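PDB 3WGH: redox-sensing transcriptional repressor rex from Thermoanaerobacter ethanolicus, which binds DNA as a homodimeric transcriptional repressor and probably adjusts transcription to the cellular NADH/NAD(+) redox state. Local coordinates for the interface of chains A and B. Sequence-based numbering; all coordinates share one arbitrary frame. Chains: chain A/B, Redox-sensing transcriptional repressor rex.

The interface of chains A and B. Residues chain A 196-197, 200; chain B 16-17, 19-20, 81, 105.
The first turns of the C-terminal helix 196-215 of chain A lie between three elements of chain B: helix 9-26, the loop at B:Leu81 and the short helix 103-107. The polar centre is a salt bridge between A:Asp197 and B:Arg20. The two side chains cross at about a right angle. B:Arg20 bends at chi3 (-60°) and offers its guanidinium side-on, through NE and NH2. B:Arg20 NE donates to carboxylate A:Asp197 OD1 at 2.8 Å, close to the guanidinium plane and fairly straight. B:Arg20 NH2 donates to A:Asp197 OD2 at 2.7 Å, but this bond is more bent and tilted out of that plane. Both oxygens use their syn lone pairs. The two planes are turned 32° apart, so the pairing is twisted rather than flat. The paired bonds should limit rotation of the carboxylate. B:Arg17 NE lies 5.2 Å from A:Asp197 OD2, not in contact, and may add some favourable charge. A leucine at B:Arg20 would remove both donors and would probably leave the A:Asp197 carboxylate without its paired bonds, the more distant B:Arg17 being a poor substitute. At the backbone end of A:Asp197, B:Pro16 CB packs on A:Asp197 CA at 3.7 Å.

One turn further on, A:Phe200 has CG anti to its carbonyl carbon (chi1 -70°), which sets the ring between B:Leu81 and A:Ser196. B:Leu81 places methyl CD1 over the centre of one face of the A:Phe200 ring, 3.8 Å from the centroid. The opposite face is covered near its rim by A:Ser196 CB. B:His19 ND1 approaches A:Phe200 CE2 at 4.1 Å. A:Ser196 CB also meets the ring atom CE1 of B:Phe105 at 3.8 Å. The dimer's two-fold axis repeats this patch with the chains exchanged. The C-terminal helix of one subunit thus packs against both the N-terminal DNA-binding region and the nucleotide-binding part of the other, and may couple them within the Rex homodimer.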
ATOM      1  N   SER A 196      -3.456   2.888  -5.103  1.00 34.87           N
ATOM      2  CA  SER A 196      -3.195   3.871  -6.177  1.00 35.23           C
ATOM      3  C   SER A 196      -2.001   4.795  -5.854  1.00 33.72           C
ATOM      4  O   SER A 196      -1.275   5.208  -6.766  1.00 33.47           O
ATOM      5  CB  SER A 196      -4.475   4.657  -6.479  1.00 35.11           C
ATOM      6  OG  SER A 196      -4.871   5.463  -5.392  1.00 39.23           O
ATOM      7  N   ASP A 197      -1.731   5.014  -4.566  1.00 33.84           N
ATOM      8  CA  ASP A 197      -0.602   5.837  -4.147  1.00 34.66           C
ATOM      9  C   ASP A 197       0.696   5.152  -4.600  1.00 35.13           C
ATOM     10  O   ASP A 197       1.718   5.828  -4.800  1.00 37.00           O
ATOM     11  CB  ASP A 197      -0.498   6.023  -2.618  1.00 34.77           C
ATOM     12  CG  ASP A 197      -1.600   6.961  -2.001  1.00 40.73           C
ATOM     13  OD1 ASP A 197      -2.444   7.527  -2.714  1.00 42.28           O
ATOM     14  OD2 ASP A 197      -1.599   7.110  -0.747  1.00 44.01           O
ATOM     15  N   PHE A 200       0.403   5.042  -8.943  1.00 30.49           N
ATOM     16  CA  PHE A 200       0.518   6.306  -9.659  1.00 32.53           C
ATOM     17  C   PHE A 200       1.984   6.758  -9.648  1.00 32.54           C
ATOM     18  O   PHE A 200       2.330   7.646 -10.403  1.00 31.43           O
ATOM     19  CB  PHE A 200      -0.379   7.380  -9.057  1.00 33.94           C
ATOM     20  CG  PHE A 200      -1.871   7.172  -9.276  1.00 32.81           C
ATOM     21  CD1 PHE A 200      -2.374   6.145 -10.103  1.00 35.79           C
ATOM     22  CD2 PHE A 200      -2.758   7.997  -8.651  1.00 33.18           C
ATOM     23  CE1 PHE A 200      -3.771   5.972 -10.308  1.00 37.35           C
ATOM     24  CE2 PHE A 200      -4.171   7.887  -8.889  1.00 33.96           C
ATOM     25  CZ  PHE A 200      -4.677   6.853  -9.688  1.00 34.37           C
TER
ATOM     26  N   PRO B  16       0.877  11.459  -5.301  1.00 31.33           N
ATOM     27  CA  PRO B  16      -0.427  10.826  -5.362  1.00 31.83           C
ATOM     28  C   PRO B  16      -1.314  11.142  -4.161  1.00 31.35           C
ATOM     29  O   PRO B  16      -2.541  11.160  -4.329  1.00 32.59           O
ATOM     30  CB  PRO B  16      -0.094   9.316  -5.427  1.00 32.20           C
ATOM     31  CG  PRO B  16       1.343   9.299  -5.951  1.00 32.23           C
ATOM     32  CD  PRO B  16       1.964  10.468  -5.249  1.00 30.05           C
ATOM     33  N   ARG B  17      -0.738  11.463  -3.007  1.00 30.54           N
ATOM     34  CA  ARG B  17      -1.568  11.851  -1.860  1.00 33.64           C
ATOM     35  C   ARG B  17      -2.221  13.249  -2.052  1.00 35.16           C
ATOM     36  O   ARG B  17      -3.399  13.448  -1.757  1.00 36.38           O
ATOM     37  CB  ARG B  17      -0.750  11.864  -0.563  1.00 35.29           C
ATOM     38  CG  ARG B  17       0.236  10.713  -0.360  1.00 38.87           C
ATOM     39  CD  ARG B  17       0.911  10.864   1.078  1.00 45.23           C
ATOM     40  NE  ARG B  17      -0.151  11.221   2.024  1.00 51.38           N
ATOM     41  CZ  ARG B  17      -0.069  12.081   3.047  1.00 53.60           C
ATOM     42  NH1 ARG B  17       1.067  12.690   3.317  1.00 55.04           N
ATOM     43  NH2 ARG B  17      -1.153  12.334   3.801  1.00 52.69           N
ATOM     44  N   HIS B  19      -2.929  14.582  -4.900  1.00 36.13           N
ATOM     45  CA  HIS B  19      -3.895  14.235  -5.970  1.00 37.36           C
ATOM     46  C   HIS B  19      -5.207  13.654  -5.433  1.00 38.24           C
ATOM     47  O   HIS B  19      -6.308  14.122  -5.808  1.00 39.57           O
ATOM     48  CB  HIS B  19      -3.266  13.302  -7.018  1.00 38.04           C
ATOM     49  CG  HIS B  19      -4.169  13.004  -8.180  1.00 40.95           C
ATOM     50  ND1 HIS B  19      -4.909  11.844  -8.265  1.00 42.22           N
ATOM     51  CD2 HIS B  19      -4.498  13.740  -9.273  1.00 45.05           C
ATOM     52  CE1 HIS B  19      -5.622  11.858  -9.380  1.00 43.57           C
ATOM     53  NE2 HIS B  19      -5.391  12.997 -10.011  1.00 43.59           N
ATOM     54  N   ARG B  20      -5.107  12.733  -4.483  1.00 37.51           N
ATOM     55  CA  ARG B  20      -6.316  12.114  -3.890  1.00 40.10           C
ATOM     56  C   ARG B  20      -7.064  13.157  -3.093  1.00 41.32           C
ATOM     57  O   ARG B  20      -8.286  13.329  -3.225  1.00 43.55           O
ATOM     58  CB  ARG B  20      -5.921  10.997  -2.910  1.00 38.85           C
ATOM     59  CG  ARG B  20      -6.149   9.609  -3.399  1.00 42.18           C
ATOM     60  CD  ARG B  20      -6.012   8.589  -2.215  1.00 41.08           C
ATOM     61  NE  ARG B  20      -4.701   8.601  -1.556  1.00 38.13           N
ATOM     62  CZ  ARG B  20      -4.542   8.901  -0.266  1.00 42.08           C
ATOM     63  NH1 ARG B  20      -5.628   9.195   0.471  1.00 44.05           N
ATOM     64  NH2 ARG B  20      -3.330   8.892   0.295  1.00 36.09           N
ATOM     65  N   LEU B  81      -1.292  10.758 -15.647  1.00 40.64           N
ATOM     66  CA  LEU B  81      -2.574  10.083 -15.670  1.00 42.71           C
ATOM     67  C   LEU B  81      -3.450  10.559 -16.863  1.00 47.47           C
ATOM     68  O   LEU B  81      -4.637  10.218 -16.973  1.00 48.55           O
ATOM     69  CB  LEU B  81      -3.281  10.297 -14.343  1.00 42.72           C
ATOM     70  CG  LEU B  81      -2.497   9.787 -13.126  1.00 42.98           C
ATOM     71  CD1 LEU B  81      -3.420   9.935 -11.936  1.00 42.81           C
ATOM     72  CD2 LEU B  81      -2.116   8.317 -13.356  1.00 37.12           C
ATOM     73  N   PHE B 105      -8.671   1.715 -11.380  1.00 52.68           N
ATOM     74  CA  PHE B 105      -7.348   1.857 -12.037  1.00 51.56           C
ATOM     75  C   PHE B 105      -7.499   2.057 -13.566  1.00 53.05           C
ATOM     76  O   PHE B 105      -6.781   2.865 -14.179  1.00 51.27           O
ATOM     77  CB  PHE B 105      -6.418   0.650 -11.743  1.00 49.84           C
ATOM     78  CG  PHE B 105      -6.077   0.460 -10.272  1.00 43.32           C
ATOM     79  CD1 PHE B 105      -5.992   1.551  -9.407  1.00 42.35           C
ATOM     80  CD2 PHE B 105      -5.831  -0.809  -9.771  1.00 45.73           C
ATOM     81  CE1 PHE B 105      -5.675   1.386  -8.048  1.00 45.11           C
ATOM     82  CE2 PHE B 105      -5.512  -1.000  -8.403  1.00 46.44           C
ATOM     83  CZ  PHE B 105      -5.439   0.107  -7.542  1.00 41.68           C
TER